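Local coordinates for flavodoxin (Bacillus cereus, PDB 6GAQ), which binds flavin mononucleotide and probably serves as a low-potential electron donor to redox enzymes, at residues A9-Y15 and Y56-G62; S32-H38 and A147-A151; M48-L54 and D81-L87. One frame throughout, in Å; residues are numbered along the deposited sequence.

Interaction 1: A9-Y15 and Y56-G62; sequences AKILIAY and YDGIILG
Strands 11-15 and 58-62 run side by side in parallel, their axes 4.4 Å apart at closest approach and 14° from exact alignment. The register pairs Ile11 with Gly58, Leu12 with Ile59, Ile13 with Ile60, Ala14 with Leu61 and Tyr15 with Gly62, at CA-CA distances of 4.3 to 5.0 Å.

Five backbone hydrogen bonds zigzag along the pair: Gly58 N to Lys10 O 2.8 Å, Leu12 N to Gly58 O 2.9 Å, Ile60 N to Leu12 O 2.6 Å, Ala14 N to Ile60 O 3.0 Å and Gly62 N to Ala14 O 2.9 Å. At the entrance Lys10 O also takes a weak bond from Asp57 N (2.6 Å). CA-H...O contacts fill in between, such as Ile11 CA to Gly58 O at 3.1 Å.

Apolar packing differs on the two faces. Ile11, Ile13 and Ile60, all in the mt rotamer, share one face, with Ile11 CG2 4.3 Å from Ile60 CG1; Leu33 of helix 21-35 covers Ile11 and Ile60. On the other face Ala14 CB meets Leu61 CD2 at 3.9 Å and Leu12 CD2 meets Ile59 CG2 at 4.2 Å. Just before its strand, Tyr56 (chi1 m) lays its ring under Leu12, whose CB stands 3.3 Å from the ring centroid, almost on the normal: a CH-pi contact.

Strand 11-16 lies between strands 40-44 and 58-63 in the five-stranded parallel sheet (order 2-1-3-4-5) of the flavodoxin fold; the strands' C-terminal ends lie near the FMN site, the Tyr15 side chain about 4 Å from that of the FMN-binding Ser17.

Interaction 2: S32-H38 and A147-A151; sequences SLDAFDH and AIAFA
Two helices on the same face of the flavodoxin sheet meet here: the C-terminal end of helix 21-35, with the turn that follows it, lies against a late turn of helix 137-152. The meeting is of side chains, with no hydrogen bond across it, and buries 313 Å² in all.

Build Ser32 to Ala35 as helix, let Phe36 leave helical geometry (phi/psi -74/128), and centre an inverse gamma turn on Asp37 to bring His38 back alongside. Residues 147-151 are helical throughout. The CA atoms come nearest at Ser32 and Ala147, 6.2 Å apart; small side chains at this point permit the approach, with Ser32 OG 3.4 Å from Ala147 CB and 3.7 Å from Ile148 CG1.

One turn further along, Ala151 gives the most surface to the contact (61 Å²). Its CB sits over the face of the Phe36 ring (chi1 m, chi2 89°), 3.7 Å from the centroid and 18° off the normal, a CH-pi contact. The edge of the same ring receives Ile148, with Phe36 CE1 4.2 Å from Ile148 CG1. Leu33, in the mt rotamer, reaches inward so that its CD2 lies 4.0 Å from Ala151 CB and 4.2 Å from Phe150 CD2, at the edge of that ring. His38 NE2 closes the side loosely, 4.4 Å from Ala151 CB.

Beneath, Leu33 and Phe150 both rest on Ile11 and Ile60 of the sheet. This is one of the two helix layers of a three-layer alpha-beta-alpha sandwich: the first and last helices pack together over one face of the parallel sheet.

Interaction 3: M48-L54 and D81-L87; sequences MDAEELL and DLENIDL
On one side of the flavodoxin alpha-beta sandwich, two connections between strands pack together: the 3-10 turn 50-54, which leads toward strand 58-63, and residues 81-87, which run from the end of helix 73-81 toward strand 91-98. The CA atoms pair Ala50 with Leu82 at 5.7 Å, Glu51 with Ile85 at 6.8 Å and Leu54 with Leu87 at 6.9 Å, and 399 Å² is buried.

Ala50 is the small bump that lets the chains come close. Its CB faces the notch between Leu82 CD2, 4.1 Å away, and Ile85 CD1, 4.3 Å away. Ile85, with chi1 p and an extended backbone (-143/145), points into the turn; its CD1 comes within 3.5 Å of Ala50 O, while its CG2 lies 4.1 Å from Glu51 OE1 and 4.4 Å from Leu54 CD1.

Deeper in, Leu53 fills the hollow between Leu82 and Leu87, its CD2 4.0 Å from Leu82 CD2 and its CB 4.2 Å from Leu87 CD2. Both Leu53 and Leu87 also touch Ile59 of the sheet. Nearer the surface Leu54, in the mt rotamer, swings its CD2 to 3.7 Å from Leu87 CD2 and 3.3 Å from Asp86 O.

Where the 3-10 turn begins, a single hydrogen bond joins the segments: Asp81, with chi1 t, turns its carboxylate so that OD2 accepts from Ala50 N at 3.2 Å.

Interaction 1 belongs to the central sheet, and the other two lie on its two faces. Interaction 2 packs on the face of Ile11, Ile13 and Ile60: Ile60 CD1 is 3.5 Å from Phe150 CD2, and Ile11 CG2 is 3.7 Å from Leu33 CD1. Interaction 3 takes the face of Leu12, Ala14 and Ile59, with Leu12 CD2 3.7 Å from Met48 CE and Ile59 CD1 3.3 Å from Leu53 O. Interactions 2 and 3 do not touch; their centres are 23 Å apart, with the sheet between. Both also lie away from the flavin. Interaction 1 alone runs toward it, bringing the Tyr15 side chain to about 7 Å from FMN.

Interaction 1: A9-Y15 and Y56-G62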
loop_
_atom_site.group_PDB
_atom_site.type_symbol
_atom_site.label_atom_id
_atom_site.label_comp_id
_atom_site.label_asym_id
_atom_site.label_seq_id
_atom_site.Cartn_x
_atom_site.Cartn_y
_atom_site.Cartn_z
ATOM N N ALA A 9 -16.590 -1.582 8.836
ATOM C CA ALA A 9 -15.270 -1.644 8.219
ATOM C C ALA A 9 -15.233 -0.805 6.947
ATOM O O ALA A 9 -16.206 -0.765 6.192
ATOM C CB ALA A 9 -14.889 -3.085 7.921
ATOM N N LYS A 10 -14.106 -0.135 6.705
ATOM C CA LYS A 10 -14.009 0.757 5.556
ATOM C C LYS A 10 -12.700 0.591 4.793
ATOM O O LYS A 10 -12.667 -0.074 3.754
ATOM C CB LYS A 10 -14.173 2.210 5.997
ATOM C CG LYS A 10 -15.003 3.024 5.031
ATOM C CD LYS A 10 -15.423 4.344 5.627
ATOM C CE LYS A 10 -16.362 5.060 4.685
ATOM N NZ LYS A 10 -15.950 4.885 3.263
ATOM N N ILE A 11 -11.624 1.203 5.282
ATOM C CA ILE A 11 -10.346 1.230 4.581
ATOM C C ILE A 11 -9.324 0.426 5.372
ATOM O O ILE A 11 -9.228 0.556 6.598
ATOM C CB ILE A 11 -9.856 2.674 4.354
ATOM C CG1 ILE A 11 -10.864 3.445 3.499
ATOM C CG2 ILE A 11 -8.491 2.677 3.683
ATOM C CD1 ILE A 11 -10.406 4.836 3.115
ATOM N N LEU A 12 -8.564 -0.406 4.664
ATOM C CA LEU A 12 -7.527 -1.236 5.261
ATOM C C LEU A 12 -6.169 -0.849 4.695
ATOM O O LEU A 12 -6.020 -0.662 3.482
ATOM C CB LEU A 12 -7.795 -2.723 5.004
ATOM C CG LEU A 12 -6.582 -3.655 4.953
ATOM C CD1 LEU A 12 -6.025 -3.904 6.347
ATOM C CD2 LEU A 12 -6.940 -4.967 4.272
ATOM N N ILE A 13 -5.181 -0.732 5.578
ATOM C CA ILE A 13 -3.804 -0.444 5.196
ATOM C C ILE A 13 -2.971 -1.655 5.599
ATOM O O ILE A 13 -2.648 -1.835 6.779
ATOM C CB ILE A 13 -3.272 0.838 5.846
ATOM C CG1 ILE A 13 -4.141 2.034 5.456
ATOM C CG2 ILE A 13 -1.826 1.080 5.439
ATOM C CD1 ILE A 13 -3.780 3.308 6.183
ATOM N N ALA A 14 -2.627 -2.492 4.624
ATOM C CA ALA A 14 -1.766 -3.647 4.840
ATOM C C ALA A 14 -0.380 -3.325 4.297
ATOM O O ALA A 14 -0.232 -3.013 3.110
ATOM C CB ALA A 14 -2.336 -4.895 4.165
ATOM N N TYR A 15 0.631 -3.394 5.161
ATOM C CA TYR A 15 1.974 -2.970 4.801
ATOM C C TYR A 15 2.995 -4.041 5.157
ATOM O O TYR A 15 2.823 -4.798 6.117
ATOM C CB TYR A 15 2.350 -1.644 5.488
ATOM C CG TYR A 15 2.578 -1.751 6.980
ATOM C CD1 TYR A 15 3.849 -1.974 7.496
ATOM C CD2 TYR A 15 1.523 -1.618 7.874
ATOM C CE1 TYR A 15 4.062 -2.071 8.858
ATOM C CE2 TYR A 15 1.726 -1.712 9.239
ATOM C CZ TYR A 15 2.997 -1.938 9.726
ATOM O OH TYR A 15 3.206 -2.032 11.082
ATOM N N TYR A 56 -13.721 -4.816 3.514
ATOM C CA TYR A 56 -13.469 -3.387 3.437
ATOM C C TYR A 56 -14.046 -2.792 2.158
ATOM O O TYR A 56 -14.282 -3.489 1.168
ATOM C CB TYR A 56 -11.966 -3.106 3.505
ATOM C CG TYR A 56 -11.324 -3.534 4.801
ATOM C CD1 TYR A 56 -11.315 -2.692 5.904
ATOM C CD2 TYR A 56 -10.728 -4.783 4.924
ATOM C CE1 TYR A 56 -10.730 -3.078 7.095
ATOM C CE2 TYR A 56 -10.139 -5.179 6.112
ATOM C CZ TYR A 56 -10.143 -4.322 7.193
ATOM O OH TYR A 56 -9.559 -4.711 8.377
ATOM N N ASP A 57 -14.277 -1.480 2.198
ATOM C CA ASP A 57 -14.629 -0.729 1.000
ATOM C C ASP A 57 -13.399 -0.216 0.267
ATOM O O ASP A 57 -13.411 -0.125 -0.967
ATOM C CB ASP A 57 -15.539 0.449 1.360
ATOM C CG ASP A 57 -16.661 0.054 2.301
ATOM O OD1 ASP A 57 -16.543 0.322 3.516
ATOM O OD2 ASP A 57 -17.662 -0.522 1.826
ATOM N N GLY A 58 -12.343 0.117 0.998
ATOM C CA GLY A 58 -11.087 0.509 0.392
ATOM C C GLY A 58 -9.940 -0.274 0.987
ATOM O O GLY A 58 -9.980 -0.700 2.142
ATOM N N ILE A 59 -8.907 -0.476 0.172
ATOM C CA ILE A 59 -7.733 -1.245 0.569
ATOM C C ILE A 59 -6.493 -0.546 0.031
ATOM O O ILE A 59 -6.402 -0.273 -1.169
ATOM C CB ILE A 59 -7.789 -2.696 0.052
ATOM C CG1 ILE A 59 -8.984 -3.440 0.650
ATOM C CG2 ILE A 59 -6.490 -3.422 0.371
ATOM C CD1 ILE A 59 -9.695 -4.336 -0.337
ATOM N N ILE A 60 -5.537 -0.261 0.910
ATOM C CA ILE A 60 -4.279 0.368 0.525
ATOM C C ILE A 60 -3.151 -0.573 0.918
ATOM O O ILE A 60 -2.914 -0.807 2.111
ATOM C CB ILE A 60 -4.096 1.746 1.171
ATOM C CG1 ILE A 60 -5.291 2.648 0.860
ATOM C CG2 ILE A 60 -2.812 2.393 0.679
ATOM C CD1 ILE A 60 -5.136 4.058 1.387
ATOM N N LEU A 61 -2.455 -1.115 -0.075
ATOM C CA LEU A 61 -1.310 -1.976 0.168
ATOM C C LEU A 61 -0.026 -1.157 0.163
ATOM O O LEU A 61 0.064 -0.106 -0.477
ATOM C CB LEU A 61 -1.224 -3.085 -0.883
ATOM C CG LEU A 61 -2.454 -3.978 -1.060
ATOM C CD1 LEU A 61 -2.151 -5.115 -2.024
ATOM C CD2 LEU A 61 -2.928 -4.520 0.279
ATOM N N GLY A 62 0.972 -1.651 0.888
ATOM C CA GLY A 62 2.260 -0.992 0.953
ATOM C C GLY A 62 3.392 -1.970 1.177
ATOM O O GLY A 62 3.266 -2.896 1.983
#

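Interaction 2: S32-H38 and A147-A151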
loop_
_atom_site.group_PDB
_atom_site.type_symbol
_atom_site.label_atom_id
_atom_site.label_comp_id
_atom_site.label_asym_id
_atom_site.label_seq_id
_atom_site.Cartn_x
_atom_site.Cartn_y
_atom_site.Cartn_z
ATOM N N SER A 32 -4.153 10.745 8.161
ATOM C CA SER A 32 -4.930 11.542 7.215
ATOM C C SER A 32 -6.306 10.930 6.992
ATOM O O SER A 32 -7.324 11.630 7.018
ATOM C CB SER A 32 -4.185 11.665 5.887
ATOM O OG SER A 32 -5.039 12.158 4.869
ATOM N N LEU A 33 -6.350 9.615 6.768
ATOM C CA LEU A 33 -7.621 8.929 6.592
ATOM C C LEU A 33 -8.459 8.935 7.861
ATOM O O LEU A 33 -9.671 8.721 7.785
ATOM C CB LEU A 33 -7.384 7.491 6.131
ATOM C CG LEU A 33 -6.883 7.297 4.700
ATOM C CD1 LEU A 33 -6.651 5.821 4.420
ATOM C CD2 LEU A 33 -7.867 7.890 3.707
ATOM N N ASP A 34 -7.841 9.157 9.025
ATOM C CA ASP A 34 -8.610 9.300 10.256
ATOM C C ASP A 34 -9.390 10.609 10.268
ATOM O O ASP A 34 -10.528 10.655 10.746
ATOM C CB ASP A 34 -7.684 9.236 11.470
ATOM C CG ASP A 34 -7.273 7.824 11.825
ATOM O OD1 ASP A 34 -7.945 6.869 11.381
ATOM O OD2 ASP A 34 -6.269 7.672 12.552
ATOM N N ALA A 35 -8.787 11.683 9.749
ATOM C CA ALA A 35 -9.408 13.002 9.824
ATOM C C ALA A 35 -10.732 13.036 9.074
ATOM O O ALA A 35 -11.693 13.672 9.523
ATOM C CB ALA A 35 -8.450 14.061 9.285
ATOM N N PHE A 36 -10.796 12.380 7.920
ATOM C CA PHE A 36 -12.079 12.007 7.345
ATOM C C PHE A 36 -12.621 10.841 8.159
ATOM O O PHE A 36 -11.918 9.851 8.371
ATOM C CB PHE A 36 -11.934 11.613 5.875
ATOM C CG PHE A 36 -11.102 12.568 5.066
ATOM C CD1 PHE A 36 -9.729 12.404 4.970
ATOM C CD2 PHE A 36 -11.693 13.627 4.396
ATOM C CE1 PHE A 36 -8.962 13.280 4.227
ATOM C CE2 PHE A 36 -10.930 14.507 3.652
ATOM C CZ PHE A 36 -9.563 14.334 3.567
ATOM N N ASP A 37 -13.859 10.953 8.631
ATOM C CA ASP A 37 -14.343 9.987 9.612
ATOM C C ASP A 37 -14.476 8.581 9.033
ATOM O O ASP A 37 -15.516 7.931 9.186
ATOM C CB ASP A 37 -15.669 10.465 10.205
ATOM C CG ASP A 37 -15.498 11.700 11.072
ATOM O OD1 ASP A 37 -14.477 11.792 11.786
ATOM O OD2 ASP A 37 -16.379 12.585 11.033
ATOM N N HIS A 38 -13.409 8.100 8.394
ATOM C CA HIS A 38 -13.317 6.743 7.883
ATOM C C HIS A 38 -12.845 5.795 8.983
ATOM O O HIS A 38 -12.257 6.207 9.987
ATOM C CB HIS A 38 -12.348 6.673 6.700
ATOM C CG HIS A 38 -12.833 7.370 5.466
ATOM N ND1 HIS A 38 -14.148 7.337 5.056
ATOM C CD2 HIS A 38 -12.171 8.112 4.545
ATOM C CE1 HIS A 38 -14.276 8.030 3.938
ATOM N NE2 HIS A 38 -13.093 8.512 3.608
ATOM N N ALA A 147 -2.794 10.445 0.486
ATOM C CA ALA A 147 -3.894 9.961 1.313
ATOM C C ALA A 147 -5.155 10.795 1.130
ATOM O O ALA A 147 -6.266 10.256 1.193
ATOM C CB ALA A 147 -3.477 9.947 2.783
ATOM N N ILE A 148 -5.011 12.101 0.901
ATOM C CA ILE A 148 -6.181 12.957 0.733
ATOM C C ILE A 148 -6.877 12.658 -0.589
ATOM O O ILE A 148 -8.111 12.598 -0.656
ATOM C CB ILE A 148 -5.777 14.439 0.845
ATOM C CG1 ILE A 148 -5.504 14.804 2.306
ATOM C CG2 ILE A 148 -6.858 15.339 0.267
ATOM C CD1 ILE A 148 -4.838 16.150 2.486
ATOM N N ALA A 149 -6.102 12.459 -1.659
ATOM C CA ALA A 149 -6.697 12.124 -2.950
ATOM C C ALA A 149 -7.435 10.792 -2.885
ATOM O O ALA A 149 -8.482 10.622 -3.521
ATOM C CB ALA A 149 -5.621 12.090 -4.034
ATOM N N PHE A 150 -6.900 9.834 -2.124
ATOM C CA PHE A 150 -7.603 8.573 -1.921
ATOM C C PHE A 150 -8.915 8.794 -1.181
ATOM O O PHE A 150 -9.935 8.175 -1.508
ATOM C CB PHE A 150 -6.712 7.596 -1.155
ATOM C CG PHE A 150 -7.257 6.198 -1.089
ATOM C CD1 PHE A 150 -7.079 5.319 -2.144
ATOM C CD2 PHE A 150 -7.941 5.759 0.034
ATOM C CE1 PHE A 150 -7.577 4.030 -2.085
ATOM C CE2 PHE A 150 -8.438 4.471 0.100
ATOM C CZ PHE A 150 -8.256 3.606 -0.961
ATOM N N ALA A 151 -8.910 9.680 -0.182
ATOM C CA ALA A 151 -10.140 9.991 0.538
ATOM C C ALA A 151 -11.144 10.707 -0.354
ATOM O O ALA A 151 -12.357 10.538 -0.178
ATOM C CB ALA A 151 -9.826 10.836 1.772
#

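Interaction 3: M48-L54 and D81-L87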
loop_
_atom_site.group_PDB
_atom_site.type_symbol
_atom_site.label_atom_id
_atom_site.label_comp_id
_atom_site.label_asym_id
_atom_site.label_seq_id
_atom_site.Cartn_x
_atom_site.Cartn_y
_atom_site.Cartn_z
ATOM N N MET A 48 -0.936 -12.810 6.929
ATOM C CA MET A 48 -2.279 -12.270 6.782
ATOM C C MET A 48 -2.969 -12.981 5.626
ATOM O O MET A 48 -2.537 -12.865 4.473
ATOM C CB MET A 48 -2.220 -10.762 6.537
ATOM C CG MET A 48 -3.542 -10.119 6.168
ATOM S SD MET A 48 -3.337 -8.368 5.785
ATOM C CE MET A 48 -5.043 -7.864 5.584
ATOM N N ASP A 49 -4.026 -13.726 5.937
ATOM C CA ASP A 49 -4.809 -14.379 4.900
ATOM C C ASP A 49 -5.502 -13.327 4.044
ATOM O O ASP A 49 -6.225 -12.469 4.559
ATOM C CB ASP A 49 -5.831 -15.324 5.529
ATOM C CG ASP A 49 -5.201 -16.283 6.518
ATOM O OD1 ASP A 49 -4.756 -17.370 6.093
ATOM O OD2 ASP A 49 -5.139 -15.943 7.720
ATOM N N ALA A 50 -5.275 -13.392 2.731
ATOM C CA ALA A 50 -5.766 -12.366 1.818
ATOM C C ALA A 50 -7.287 -12.310 1.731
ATOM O O ALA A 50 -7.815 -11.385 1.105
ATOM C CB ALA A 50 -5.179 -12.586 0.422
ATOM N N GLU A 51 -7.998 -13.266 2.335
ATOM C CA GLU A 51 -9.457 -13.228 2.335
ATOM C C GLU A 51 -10.006 -12.028 3.093
ATOM O O GLU A 51 -11.138 -11.607 2.830
ATOM C CB GLU A 51 -10.012 -14.517 2.945
ATOM C CG GLU A 51 -10.028 -15.708 2.003
ATOM C CD GLU A 51 -11.395 -15.946 1.394
ATOM O OE1 GLU A 51 -11.479 -16.678 0.384
ATOM O OE2 GLU A 51 -12.386 -15.403 1.925
ATOM N N GLU A 52 -9.228 -11.469 4.023
ATOM C CA GLU A 52 -9.721 -10.413 4.900
ATOM C C GLU A 52 -10.057 -9.127 4.154
ATOM O O GLU A 52 -10.799 -8.295 4.688
ATOM C CB GLU A 52 -8.685 -10.119 5.987
ATOM C CG GLU A 52 -8.328 -11.318 6.853
ATOM C CD GLU A 52 -7.090 -11.077 7.697
ATOM O OE1 GLU A 52 -6.143 -11.888 7.616
ATOM O OE2 GLU A 52 -7.062 -10.073 8.442
ATOM N N LEU A 53 -9.534 -8.945 2.939
ATOM C CA LEU A 53 -9.692 -7.676 2.235
ATOM C C LEU A 53 -11.129 -7.408 1.806
ATOM O O LEU A 53 -11.489 -6.247 1.590
ATOM C CB LEU A 53 -8.777 -7.636 1.009
ATOM C CG LEU A 53 -7.339 -7.139 1.185
ATOM C CD1 LEU A 53 -6.538 -8.048 2.108
ATOM C CD2 LEU A 53 -6.656 -7.018 -0.168
ATOM N N LEU A 54 -11.956 -8.446 1.684
ATOM C CA LEU A 54 -13.297 -8.285 1.135
ATOM C C LEU A 54 -14.281 -7.663 2.117
ATOM O O LEU A 54 -15.388 -7.295 1.707
ATOM C CB LEU A 54 -13.819 -9.636 0.655
ATOM C CG LEU A 54 -12.830 -10.390 -0.237
ATOM C CD1 LEU A 54 -13.346 -11.775 -0.596
ATOM C CD2 LEU A 54 -12.543 -9.572 -1.484
ATOM N N ASP A 81 -0.877 -15.030 -2.486
ATOM C CA ASP A 81 -2.108 -15.354 -1.774
ATOM C C ASP A 81 -3.321 -14.649 -2.364
ATOM O O ASP A 81 -4.445 -15.138 -2.211
ATOM C CB ASP A 81 -1.966 -14.986 -0.295
ATOM C CG ASP A 81 -2.963 -15.705 0.586
ATOM O OD1 ASP A 81 -3.689 -16.583 0.076
ATOM O OD2 ASP A 81 -3.018 -15.392 1.794
ATOM N N LEU A 82 -3.122 -13.514 -3.035
ATOM C CA LEU A 82 -4.237 -12.787 -3.626
ATOM C C LEU A 82 -4.842 -13.506 -4.823
ATOM O O LEU A 82 -5.926 -13.121 -5.265
ATOM C CB LEU A 82 -3.784 -11.385 -4.044
ATOM C CG LEU A 82 -3.499 -10.388 -2.918
ATOM C CD1 LEU A 82 -2.499 -9.334 -3.366
ATOM C CD2 LEU A 82 -4.780 -9.730 -2.441
ATOM N N GLU A 83 -4.185 -14.556 -5.329
ATOM C CA GLU A 83 -4.571 -15.167 -6.599
ATOM C C GLU A 83 -6.017 -15.653 -6.611
ATOM O O GLU A 83 -6.627 -15.749 -7.683
ATOM C CB GLU A 83 -3.621 -16.328 -6.915
ATOM C CG GLU A 83 -3.878 -17.045 -8.237
ATOM C CD GLU A 83 -3.641 -16.161 -9.445
ATOM O OE1 GLU A 83 -2.767 -15.272 -9.371
ATOM O OE2 GLU A 83 -4.329 -16.356 -10.470
ATOM N N ASN A 84 -6.590 -15.941 -5.445
ATOM C CA ASN A 84 -7.872 -16.629 -5.358
ATOM C C ASN A 84 -8.941 -15.793 -4.663
ATOM O O ASN A 84 -9.720 -16.309 -3.859
ATOM C CB ASN A 84 -7.717 -17.969 -4.643
ATOM C CG ASN A 84 -7.228 -19.067 -5.562
ATOM O OD1 ASN A 84 -6.926 -18.830 -6.731
ATOM N ND2 ASN A 84 -7.156 -20.285 -5.036
ATOM N N ILE A 85 -9.013 -14.498 -4.963
ATOM C CA ILE A 85 -10.075 -13.648 -4.432
ATOM C C ILE A 85 -10.502 -12.646 -5.494
ATOM O O ILE A 85 -9.681 -12.163 -6.281
ATOM C CB ILE A 85 -9.655 -12.913 -3.139
ATOM C CG1 ILE A 85 -8.269 -12.288 -3.283
ATOM C CG2 ILE A 85 -9.717 -13.843 -1.939
ATOM C CD1 ILE A 85 -8.053 -11.118 -2.357
ATOM N N ASP A 86 -11.796 -12.327 -5.500
ATOM C CA ASP A 86 -12.384 -11.363 -6.423
ATOM C C ASP A 86 -12.503 -10.025 -5.704
ATOM O O ASP A 86 -13.261 -9.898 -4.736
ATOM C CB ASP A 86 -13.747 -11.851 -6.912
ATOM C CG ASP A 86 -14.324 -10.976 -8.007
ATOM O OD1 ASP A 86 -13.618 -10.062 -8.481
ATOM O OD2 ASP A 86 -15.491 -11.202 -8.390
ATOM N N LEU A 87 -11.755 -9.027 -6.178
ATOM C CA LEU A 87 -11.756 -7.695 -5.588
ATOM C C LEU A 87 -12.610 -6.708 -6.376
ATOM O O LEU A 87 -12.381 -5.496 -6.290
ATOM C CB LEU A 87 -10.324 -7.170 -5.469
ATOM C CG LEU A 87 -9.444 -7.818 -4.400
ATOM C CD1 LEU A 87 -7.986 -7.457 -4.620
ATOM C CD2 LEU A 87 -9.896 -7.404 -3.009
#